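Local atomic coordinates of protein LigF (Sphingobium sp. SYK-6, PDB entry 4XT0), a protein that breaks down lignin as a glutathione-binding beta-etherase of the glutathione S-transferase superfamily, cleaving beta-aryl ether bonds. Residues Leu21-Glu26 / Asn86-Ala91; Glu42-Trp47 / Leu150-Ala155; Thr191-Ala196 / Asn234-Ile239. One frame throughout, in Å; residues are numbered along the deposited sequence.

Interaction 1 of 3, residues Leu21-Glu26 / Asn86-Ala91; sequences LATLYE and NSLRPA
A bent glutamate and an asparagine amide meet here: Glu26 turns at CB-CG (chi2 -81°), swinging its carboxylate out of line with the first part of the chain, and Asn86 sets CG anti to its carbonyl carbon (chi1 -68°), a torsion that lays its amide against the last residue of helix 15-26. Both belong to the junction of a GST fold, in which helix 15-26 of the thioredoxin-like domain is met by the connection from helix 70-80 to the long helix 93-121 of the all-helical domain. Asn86 uses two donors on the one residue. Its backbone N bonds to Glu26 O at 3.2 Å, and its ND2 bonds to Glu26 OE1 at 2.9 Å. ND2 arrives nearly along the C-O axis of that oxygen, yet the N-H is clearly bent and the oxygen lies off the amide plane. The carboxylate and amide are not coplanar but stand 51° apart. The other carboxylate oxygen, Glu26 OE2, has a different role, a salt bridge to Arg236 NE, and the charged group is thereby fixed through both oxygens although the residue is buried. This arrangement would be expected to stabilise the ionised acid.

Two residues after Asn86, Leu88 supplies the apolar half of the contact. Its CD1 branch lies 3.7 Å from Thr23 CG2 and 3.9 Å from Glu26 CB, filling the angle between two residues three apart on the helix; the CD2 branch comes within 4.2 Å of that same Glu26 CB. Thr23 CG2 points anti to the backbone N, while OG1, on the N side, is hydrogen-bonded to Lys19 O. The loop is also held by helix 70-80: Leu88 N bonds to Glu78 OE2.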
loop_
_atom_site.group_PDB
_atom_site.type_symbol
_atom_site.label_atom_id
_atom_site.label_comp_id
_atom_site.label_asym_id
_atom_site.label_seq_id
_atom_site.Cartn_x
_atom_site.Cartn_y
_atom_site.Cartn_z
ATOM N N LEU A 21 -10.235 -15.135 1.268
ATOM C CA LEU A 21 -11.009 -16.330 0.979
ATOM C C LEU A 21 -10.062 -17.482 0.640
ATOM O O LEU A 21 -10.177 -18.581 1.191
ATOM C CB LEU A 21 -12.000 -16.053 -0.159
ATOM C CG LEU A 21 -13.237 -16.935 -0.349
ATOM C CD1 LEU A 21 -14.118 -16.930 0.887
ATOM C CD2 LEU A 21 -14.033 -16.484 -1.586
ATOM N N ALA A 22 -9.114 -17.227 -0.265
ATOM C CA ALA A 22 -8.118 -18.241 -0.636
ATOM C C ALA A 22 -7.249 -18.630 0.581
ATOM O O ALA A 22 -6.939 -19.797 0.789
ATOM C CB ALA A 22 -7.239 -17.730 -1.789
ATOM N N THR A 23 -6.866 -17.642 1.382
ATOM C CA THR A 23 -6.068 -17.896 2.584
ATOM C C THR A 23 -6.793 -18.858 3.537
ATOM O O THR A 23 -6.201 -19.811 4.022
ATOM C CB THR A 23 -5.730 -16.573 3.295
ATOM O OG1 THR A 23 -5.004 -15.737 2.387
ATOM C CG2 THR A 23 -4.863 -16.802 4.562
ATOM N N LEU A 24 -8.084 -18.623 3.762
ATOM C CA LEU A 24 -8.885 -19.464 4.649
ATOM C C LEU A 24 -8.949 -20.913 4.157
ATOM O O LEU A 24 -8.780 -21.857 4.936
ATOM C CB LEU A 24 -10.309 -18.885 4.788
ATOM C CG LEU A 24 -10.398 -17.587 5.609
ATOM C CD1 LEU A 24 -11.677 -16.811 5.262
ATOM C CD2 LEU A 24 -10.296 -17.893 7.117
ATOM N N TYR A 25 -9.186 -21.095 2.861
ATOM C CA TYR A 25 -9.259 -22.446 2.301
ATOM C C TYR A 25 -7.892 -23.113 2.267
ATOM O O TYR A 25 -7.783 -24.310 2.461
ATOM C CB TYR A 25 -9.834 -22.429 0.882
ATOM C CG TYR A 25 -11.334 -22.307 0.817
ATOM C CD1 TYR A 25 -12.148 -23.419 0.989
ATOM C CD2 TYR A 25 -11.940 -21.075 0.568
ATOM C CE1 TYR A 25 -13.526 -23.310 0.927
ATOM C CE2 TYR A 25 -13.314 -20.953 0.512
ATOM C CZ TYR A 25 -14.103 -22.075 0.690
ATOM O OH TYR A 25 -15.471 -21.965 0.618
ATOM N N GLU A 26 -6.841 -22.344 2.001
ATOM C CA GLU A 26 -5.504 -22.947 1.948
ATOM C C GLU A 26 -5.081 -23.432 3.327
ATOM O O GLU A 26 -4.341 -24.416 3.455
ATOM C CB GLU A 26 -4.471 -21.960 1.399
ATOM C CG GLU A 26 -4.619 -21.674 -0.090
ATOM C CD GLU A 26 -3.996 -22.744 -0.989
ATOM O OE1 GLU A 26 -3.536 -23.798 -0.482
ATOM O OE2 GLU A 26 -3.987 -22.535 -2.224
ATOM N N ASN A 86 -1.779 -25.236 5.094
ATOM C CA ASN A 86 -0.625 -24.710 4.353
ATOM C C ASN A 86 -0.030 -23.442 4.979
ATOM O O ASN A 86 -0.753 -22.537 5.429
ATOM C CB ASN A 86 -1.013 -24.450 2.894
ATOM C CG ASN A 86 -1.283 -25.732 2.134
ATOM O OD1 ASN A 86 -0.601 -26.722 2.339
ATOM N ND2 ASN A 86 -2.286 -25.723 1.260
ATOM N N SER A 87 1.294 -23.385 5.046
ATOM C CA SER A 87 1.964 -22.200 5.584
ATOM C C SER A 87 2.205 -21.154 4.484
ATOM O O SER A 87 2.869 -21.447 3.487
ATOM C CB SER A 87 3.284 -22.600 6.236
ATOM O OG SER A 87 3.980 -21.436 6.644
ATOM N N LEU A 88 1.655 -19.949 4.640
ATOM C CA LEU A 88 1.578 -19.033 3.489
ATOM C C LEU A 88 2.521 -17.835 3.596
ATOM O O LEU A 88 2.486 -16.945 2.757
ATOM C CB LEU A 88 0.134 -18.542 3.286
ATOM C CG LEU A 88 -0.903 -19.657 3.032
ATOM C CD1 LEU A 88 -2.355 -19.138 3.041
ATOM C CD2 LEU A 88 -0.608 -20.367 1.724
ATOM N N ARG A 89 3.375 -17.815 4.617
ATOM C CA ARG A 89 4.487 -16.845 4.636
ATOM C C ARG A 89 5.784 -17.598 4.827
ATOM O O ARG A 89 5.837 -18.529 5.619
ATOM C CB ARG A 89 4.342 -15.809 5.760
ATOM C CG ARG A 89 3.103 -14.929 5.715
ATOM C CD ARG A 89 3.224 -13.798 6.783
ATOM N NE ARG A 89 3.264 -14.347 8.134
ATOM C CZ ARG A 89 2.709 -13.791 9.214
ATOM N NH1 ARG A 89 2.047 -12.641 9.134
ATOM N NH2 ARG A 89 2.810 -14.405 10.386
ATOM N N PRO A 90 6.845 -17.192 4.108
ATOM C CA PRO A 90 8.171 -17.799 4.318
ATOM C C PRO A 90 8.597 -17.701 5.781
ATOM O O PRO A 90 8.310 -16.680 6.416
ATOM C CB PRO A 90 9.109 -16.943 3.443
ATOM C CG PRO A 90 8.221 -16.266 2.439
ATOM C CD PRO A 90 6.865 -16.094 3.125
ATOM N N ALA A 91 9.278 -18.716 6.302
ATOM C CA ALA A 91 9.849 -18.622 7.649
ATOM C C ALA A 91 11.082 -17.698 7.654
ATOM O O ALA A 91 11.371 -17.010 8.637
ATOM C CB ALA A 91 10.217 -20.028 8.175
#

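Interaction 2 of 3, residues Glu42-Trp47 / Leu150-Ala155; sequences EQHSDW and LKWRRA. With GSH (glutathione), chain B.
Gln43 and His44 scarcely touch Trp152 directly; instead each of the three brings an N-H to a single oxygen, O31 on the glycyl carboxylate of glutathione. Gln43 does so by a strongly folded chain. CG lies between the backbone N and the carbonyl carbon (chi1 72°), and a second bend (chi2 -85°) sends the amide toward the ligand, where NE2 is 3.1 Å from GSH O31 with an almost perfectly straight N-H (177°). The fold also lays Gln43 CG 3.3 Å above the plane of the neighbouring His44 ring, near its rim, so that Gln43 packs over one face of the imidazole.

His44 NE2 is likewise 3.1 Å from GSH O31, but this bond is weak and bent. On the far side of the ring, ND1 is hydrogen-bonded to His138 NE2 of helix 132-142, which fixes the imidazole's rotation.

This carboxylate end of the glutathione site lies in the cleft between the two domains of the GST fold: Gln43 and His44 come from the thioredoxin-like part, whereas Trp152 reaches in from helix 146-157 of the helical part. With Trp152 CG anti to the carbonyl carbon (chi1 -85°), the indole brings its NE1 edge to the ligand, 3.1 Å from GSH O31, which lies in the ring plane. Trp119 packs edge-to-face with it and the Phe41 ring also meets it. Three donors, one of them weak, thus grip O31 in a buried setting, which would be expected to favour its negative charge.

Protein-to-protein approaches across the cleft are limited. His44 CE1 comes to 3.8 Å from Trp152 NE1, which lies at the imidazole's edge, and the two rings meet obliquely. Gln43 NE2 also reaches the benzo edge of the indole, 3.9 Å from Trp152 CZ2.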
loop_
_atom_site.group_PDB
_atom_site.type_symbol
_atom_site.label_atom_id
_atom_site.label_comp_id
_atom_site.label_asym_id
_atom_site.label_seq_id
_atom_site.Cartn_x
_atom_site.Cartn_y
_atom_site.Cartn_z
ATOM N N GLU A 42 -25.433 -4.355 -0.841
ATOM C CA GLU A 42 -25.469 -4.764 0.560
ATOM C C GLU A 42 -24.249 -4.258 1.329
ATOM O O GLU A 42 -24.303 -4.136 2.556
ATOM C CB GLU A 42 -25.580 -6.288 0.678
ATOM C CG GLU A 42 -27.003 -6.792 0.440
ATOM C CD GLU A 42 -27.152 -8.300 0.569
ATOM O OE1 GLU A 42 -26.138 -9.003 0.801
ATOM O OE2 GLU A 42 -28.299 -8.784 0.421
ATOM N N GLN A 43 -23.162 -3.927 0.628
ATOM C CA GLN A 43 -21.980 -3.393 1.330
ATOM C C GLN A 43 -22.302 -2.014 1.904
ATOM O O GLN A 43 -21.551 -1.482 2.719
ATOM C CB GLN A 43 -20.743 -3.329 0.409
ATOM C CG GLN A 43 -20.768 -2.255 -0.677
ATOM C CD GLN A 43 -21.489 -2.718 -1.943
ATOM O OE1 GLN A 43 -22.344 -3.602 -1.893
ATOM N NE2 GLN A 43 -21.141 -2.124 -3.076
ATOM N N HIS A 44 -23.437 -1.449 1.486
ATOM C CA HIS A 44 -23.869 -0.139 1.969
ATOM C C HIS A 44 -25.082 -0.255 2.878
ATOM O O HIS A 44 -25.684 0.748 3.254
ATOM C CB HIS A 44 -24.195 0.783 0.793
ATOM C CG HIS A 44 -23.044 0.989 -0.138
ATOM N ND1 HIS A 44 -23.212 1.280 -1.476
ATOM C CD2 HIS A 44 -21.709 0.943 0.071
ATOM C CE1 HIS A 44 -22.031 1.403 -2.051
ATOM N NE2 HIS A 44 -21.098 1.200 -1.132
ATOM N N SER A 45 -25.454 -1.486 3.215
ATOM C CA SER A 45 -26.608 -1.710 4.073
ATOM C C SER A 45 -26.259 -1.268 5.485
ATOM O O SER A 45 -25.077 -1.178 5.834
ATOM C CB SER A 45 -27.031 -3.181 4.058
ATOM O OG SER A 45 -26.044 -3.997 4.665
ATOM N N ASP A 46 -27.278 -0.984 6.293
ATOM C CA ASP A 46 -27.051 -0.592 7.682
ATOM C C ASP A 46 -26.471 -1.749 8.492
ATOM O O ASP A 46 -25.647 -1.536 9.380
ATOM C CB ASP A 46 -28.346 -0.097 8.332
ATOM C CG ASP A 46 -28.832 1.219 7.746
ATOM O OD1 ASP A 46 -27.984 2.068 7.387
ATOM O OD2 ASP A 46 -30.064 1.402 7.644
ATOM N N TRP A 47 -26.888 -2.973 8.181
ATOM C CA TRP A 47 -26.394 -4.120 8.930
ATOM C C TRP A 47 -24.929 -4.407 8.604
ATOM O O TRP A 47 -24.188 -4.851 9.477
ATOM C CB TRP A 47 -27.262 -5.369 8.692
ATOM C CG TRP A 47 -27.161 -6.043 7.346
ATOM C CD1 TRP A 47 -28.045 -5.932 6.309
ATOM C CD2 TRP A 47 -26.147 -6.970 6.908
ATOM N NE1 TRP A 47 -27.637 -6.711 5.251
ATOM C CE2 TRP A 47 -26.479 -7.358 5.593
ATOM C CE3 TRP A 47 -24.991 -7.497 7.500
ATOM C CZ2 TRP A 47 -25.693 -8.250 4.854
ATOM C CZ3 TRP A 47 -24.207 -8.386 6.759
ATOM C CH2 TRP A 47 -24.564 -8.751 5.455
ATOM N N LEU A 150 -17.130 9.050 -6.281
ATOM C CA LEU A 150 -16.734 9.495 -7.607
ATOM C C LEU A 150 -16.608 8.312 -8.575
ATOM O O LEU A 150 -16.997 8.405 -9.750
ATOM C CB LEU A 150 -15.415 10.270 -7.526
ATOM C CG LEU A 150 -14.997 11.020 -8.789
ATOM C CD1 LEU A 150 -16.192 11.764 -9.380
ATOM C CD2 LEU A 150 -13.860 11.974 -8.482
ATOM N N LYS A 151 -16.075 7.201 -8.076
ATOM C CA LYS A 151 -15.958 5.986 -8.883
ATOM C C LYS A 151 -17.327 5.475 -9.349
ATOM O O LYS A 151 -17.485 5.102 -10.512
ATOM C CB LYS A 151 -15.228 4.891 -8.107
ATOM C CG LYS A 151 -13.869 4.542 -8.682
ATOM C CD LYS A 151 -13.127 3.593 -7.767
ATOM C CE LYS A 151 -12.496 4.326 -6.593
ATOM N NZ LYS A 151 -11.208 4.990 -6.951
ATOM N N TRP A 152 -18.305 5.462 -8.445
ATOM C CA TRP A 152 -19.664 5.044 -8.788
ATOM C C TRP A 152 -20.266 5.965 -9.856
ATOM O O TRP A 152 -20.896 5.490 -10.805
ATOM C CB TRP A 152 -20.566 5.005 -7.539
ATOM C CG TRP A 152 -20.480 3.709 -6.777
ATOM C CD1 TRP A 152 -19.918 3.512 -5.541
ATOM C CD2 TRP A 152 -20.938 2.423 -7.218
ATOM N NE1 TRP A 152 -20.007 2.185 -5.185
ATOM C CE2 TRP A 152 -20.626 1.495 -6.198
ATOM C CE3 TRP A 152 -21.576 1.965 -8.377
ATOM C CZ2 TRP A 152 -20.939 0.137 -6.304
ATOM C CZ3 TRP A 152 -21.886 0.613 -8.479
ATOM C CH2 TRP A 152 -21.568 -0.283 -7.448
ATOM N N ARG A 153 -20.058 7.273 -9.700
ATOM C CA ARG A 153 -20.561 8.261 -10.656
ATOM C C ARG A 153 -19.963 8.053 -12.043
ATOM O O ARG A 153 -20.660 8.145 -13.052
ATOM C CB ARG A 153 -20.264 9.683 -10.166
ATOM C CG ARG A 153 -21.062 10.080 -8.942
ATOM C CD ARG A 153 -20.905 11.554 -8.618
ATOM N NE ARG A 153 -21.814 11.970 -7.551
ATOM C CZ ARG A 153 -21.549 11.840 -6.255
ATOM N NH1 ARG A 153 -20.398 11.307 -5.872
ATOM N NH2 ARG A 153 -22.432 12.242 -5.345
ATOM N N ARG A 154 -18.667 7.767 -12.072
ATOM C CA ARG A 154 -17.947 7.537 -13.317
ATOM C C ARG A 154 -18.269 6.162 -13.917
ATOM O O ARG A 154 -18.197 5.979 -15.135
ATOM C CB ARG A 154 -16.443 7.692 -13.081
ATOM C CG ARG A 154 -16.029 9.124 -12.751
ATOM C CD ARG A 154 -14.537 9.230 -12.411
ATOM N NE ARG A 154 -14.061 10.608 -12.539
ATOM C CZ ARG A 154 -12.910 11.061 -12.051
ATOM N NH1 ARG A 154 -12.099 10.251 -11.383
ATOM N NH2 ARG A 154 -12.574 12.333 -12.221
ATOM N N ALA A 155 -18.633 5.204 -13.066
ATOM C CA ALA A 155 -19.097 3.890 -13.532
ATOM C C ALA A 155 -20.416 3.992 -14.302
ATOM O O ALA A 155 -20.627 3.291 -15.295
ATOM C CB ALA A 155 -19.253 2.934 -12.356
HETATM N N1 GSH B . -8.127 -1.428 0.635
HETATM C CA1 GSH B . -9.320 -2.285 0.710
HETATM C C1 GSH B . -8.961 -3.764 0.818
HETATM O O11 GSH B . -9.660 -4.514 1.471
HETATM O O12 GSH B . -7.891 -4.268 0.185
HETATM C CB1 GSH B . -10.161 -2.051 -0.560
HETATM C CG1 GSH B . -11.476 -2.809 -0.410
HETATM C CD1 GSH B . -12.285 -2.698 -1.690
HETATM O OE1 GSH B . -11.939 -1.932 -2.567
HETATM N N2 GSH B . -13.386 -3.462 -1.839
HETATM C CA2 GSH B . -14.196 -3.378 -3.065
HETATM C C2 GSH B . -15.588 -2.901 -2.706
HETATM O O2 GSH B . -16.011 -3.087 -1.579
HETATM C CB2 GSH B . -14.328 -4.776 -3.683
HETATM S SG2 GSH B . -12.762 -5.362 -4.406
HETATM N N3 GSH B . -16.379 -2.283 -3.631
HETATM C CA3 GSH B . -17.739 -1.868 -3.245
HETATM C C3 GSH B . -17.916 -0.370 -3.116
HETATM O O31 GSH B . -19.037 0.089 -3.140
HETATM O O32 GSH B . -16.858 0.453 -2.965
#

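Interaction 3 of 3, residues Thr191-Ala196 / Asn234-Ile239; sequences TGYSLA and NARPAI
A cation-pi stack between Tyr193 and Arg236 joins two parts of the helical domain: the turn leading into helix 195-204 and the kink that separates helix 224-235 from helix 237-244. The guanidinium lies flat on one face of the phenol, with the planes only 14° apart and Arg236 CZ 3.5 Å from the centroid of the Tyr193 ring. The overlap is displaced toward one side of the ring, for the closest carbons are Arg236 CZ and Tyr193 CD2, at 3.3 Å. The aliphatic chain shares the same face, since Arg236 CD makes a CH-pi contact 3.8 Å from the Tyr193 centroid.

Torsions on both sides make this parallel approach possible. Tyr193 carries its ring anti to the backbone N (chi1 -176°), stretching it across toward the kink, while Arg236 runs extended as far as CD and then turns (chi3 57°), laying the guanidinium over the phenol. The rotation of that group is further fixed by a salt bridge from Arg236 NE to Glu26 OE2 on helix 15-26; Tyr193 OH makes a weak hydrogen bond to this same oxygen. The acid would be expected to offset part of the arginine's charge. Beyond the stack, Ile239 places CD1 3.7 Å from Tyr193 OH, adding an apolar neighbour to the hydroxyl end.

Just past the tyrosine, Ser194 occupies the N-cap of helix 195-204. Its OG accepts from Ala196 N at 3.0 Å, and its own N bonds to the carboxylate oxygen OD2 of Asp197. The Ser-X-X-Asp sequence and the bond from Ser194 N to Asp197 match the N-capping box of the GST fold, although here OG accepts from Ala196 N rather than from the backbone N of Asp197.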
loop_
_atom_site.group_PDB
_atom_site.type_symbol
_atom_site.label_atom_id
_atom_site.label_comp_id
_atom_site.label_asym_id
_atom_site.label_seq_id
_atom_site.Cartn_x
_atom_site.Cartn_y
_atom_site.Cartn_z
ATOM N N THR A 191 10.933 -19.312 -2.396
ATOM C CA THR A 191 10.672 -20.280 -1.323
ATOM C C THR A 191 9.333 -20.996 -1.539
ATOM O O THR A 191 8.982 -21.919 -0.798
ATOM C CB THR A 191 10.648 -19.612 0.068
ATOM O OG1 THR A 191 9.945 -18.363 -0.017
ATOM C CG2 THR A 191 12.069 -19.363 0.561
ATOM N N GLY A 192 8.582 -20.558 -2.546
ATOM C CA GLY A 192 7.348 -21.237 -2.908
ATOM C C GLY A 192 6.092 -20.422 -2.655
ATOM O O GLY A 192 6.150 -19.243 -2.306
ATOM N N TYR A 193 4.952 -21.073 -2.839
ATOM C CA TYR A 193 3.640 -20.441 -2.769
ATOM C C TYR A 193 3.425 -19.662 -1.487
ATOM O O TYR A 193 3.658 -20.187 -0.394
ATOM C CB TYR A 193 2.584 -21.524 -2.903
ATOM C CG TYR A 193 1.141 -21.085 -2.957
ATOM C CD1 TYR A 193 0.622 -20.475 -4.089
ATOM C CD2 TYR A 193 0.278 -21.356 -1.894
ATOM C CE1 TYR A 193 -0.719 -20.119 -4.166
ATOM C CE2 TYR A 193 -1.072 -21.012 -1.956
ATOM C CZ TYR A 193 -1.560 -20.397 -3.099
ATOM O OH TYR A 193 -2.890 -20.071 -3.203
ATOM N N SER A 194 2.972 -18.411 -1.613
ATOM C CA SER A 194 2.838 -17.544 -0.450
ATOM C C SER A 194 1.699 -16.562 -0.668
ATOM O O SER A 194 1.041 -16.576 -1.718
ATOM C CB SER A 194 4.146 -16.787 -0.186
ATOM O OG SER A 194 4.306 -15.693 -1.098
ATOM N N LEU A 195 1.466 -15.724 0.338
ATOM C CA LEU A 195 0.527 -14.602 0.231
ATOM C C LEU A 195 0.836 -13.704 -0.987
ATOM O O LEU A 195 -0.076 -13.096 -1.534
ATOM C CB LEU A 195 0.541 -13.747 1.510
ATOM C CG LEU A 195 0.106 -14.423 2.819
ATOM C CD1 LEU A 195 0.077 -13.391 3.947
ATOM C CD2 LEU A 195 -1.246 -15.132 2.667
ATOM N N ALA A 196 2.104 -13.624 -1.404
ATOM C CA ALA A 196 2.436 -12.882 -2.635
ATOM C C ALA A 196 1.666 -13.418 -3.827
ATOM O O ALA A 196 1.084 -12.641 -4.604
ATOM C CB ALA A 196 3.938 -12.943 -2.939
ATOM N N ASN A 234 -4.550 -22.237 -10.174
ATOM C CA ASN A 234 -5.883 -22.773 -10.429
ATOM C C ASN A 234 -5.983 -24.301 -10.274
ATOM O O ASN A 234 -7.077 -24.839 -10.088
ATOM C CB ASN A 234 -6.350 -22.362 -11.830
ATOM C CG ASN A 234 -7.103 -21.042 -11.825
ATOM O OD1 ASN A 234 -8.091 -20.891 -11.117
ATOM N ND2 ASN A 234 -6.643 -20.087 -12.615
ATOM N N ALA A 235 -4.849 -24.999 -10.353
ATOM C CA ALA A 235 -4.843 -26.448 -10.162
ATOM C C ALA A 235 -4.748 -26.873 -8.682
ATOM O O ALA A 235 -4.962 -28.047 -8.355
ATOM C CB ALA A 235 -3.701 -27.070 -10.954
ATOM N N ARG A 236 -4.413 -25.937 -7.794
ATOM C CA ARG A 236 -4.274 -26.256 -6.368
ATOM C C ARG A 236 -5.619 -26.678 -5.800
ATOM O O ARG A 236 -6.623 -26.047 -6.094
ATOM C CB ARG A 236 -3.727 -25.061 -5.579
ATOM C CG ARG A 236 -2.345 -24.588 -6.022
ATOM C CD ARG A 236 -1.872 -23.392 -5.184
ATOM N NE ARG A 236 -1.850 -23.697 -3.752
ATOM C CZ ARG A 236 -0.808 -24.238 -3.127
ATOM N NH1 ARG A 236 0.298 -24.512 -3.808
ATOM N NH2 ARG A 236 -0.861 -24.489 -1.826
ATOM N N PRO A 237 -5.641 -27.752 -4.985
ATOM C CA PRO A 237 -6.908 -28.253 -4.430
ATOM C C PRO A 237 -7.703 -27.207 -3.637
ATOM O O PRO A 237 -8.922 -27.170 -3.766
ATOM C CB PRO A 237 -6.454 -29.403 -3.525
ATOM C CG PRO A 237 -5.208 -29.910 -4.203
ATOM C CD PRO A 237 -4.518 -28.656 -4.681
ATOM N N ALA A 238 -7.038 -26.380 -2.837
ATOM C CA ALA A 238 -7.738 -25.379 -2.031
ATOM C C ALA A 238 -8.350 -24.280 -2.902
ATOM O O ALA A 238 -9.400 -23.726 -2.562
ATOM C CB ALA A 238 -6.782 -24.752 -0.988
ATOM N N ILE A 239 -7.694 -23.962 -4.021
ATOM C CA ILE A 239 -8.210 -22.944 -4.939
ATOM C C ILE A 239 -9.407 -23.478 -5.718
ATOM O O ILE A 239 -10.425 -22.785 -5.862
ATOM C CB ILE A 239 -7.117 -22.458 -5.924
ATOM C CG1 ILE A 239 -5.956 -21.784 -5.164
ATOM C CG2 ILE A 239 -7.698 -21.507 -6.955
ATOM C CD1 ILE A 239 -6.337 -20.551 -4.325
#

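How the interactions relate
Followed from the N terminus, helix 15-26 opens interaction 1, which closes 60 residues later on the connection leading into helix 93-121, tying that helix of the thioredoxin-like domain to the interdomain link. Interaction 2 begins inside that loop, at 42-47, but closes only at 150-155 in the helical domain, so the two cross. Interaction 3 follows both in series and ties the start of helix 195-204 to the C-terminal helices. Interactions 1 and 3 adjoin, with centres about 8 Å apart: Glu26 of interaction 1 binds Arg236 and Tyr193 of interaction 3. Interaction 2 lies at the glutathione site, its centre about 30 Å from that of interaction 1, on the opposite side of the chain's centre.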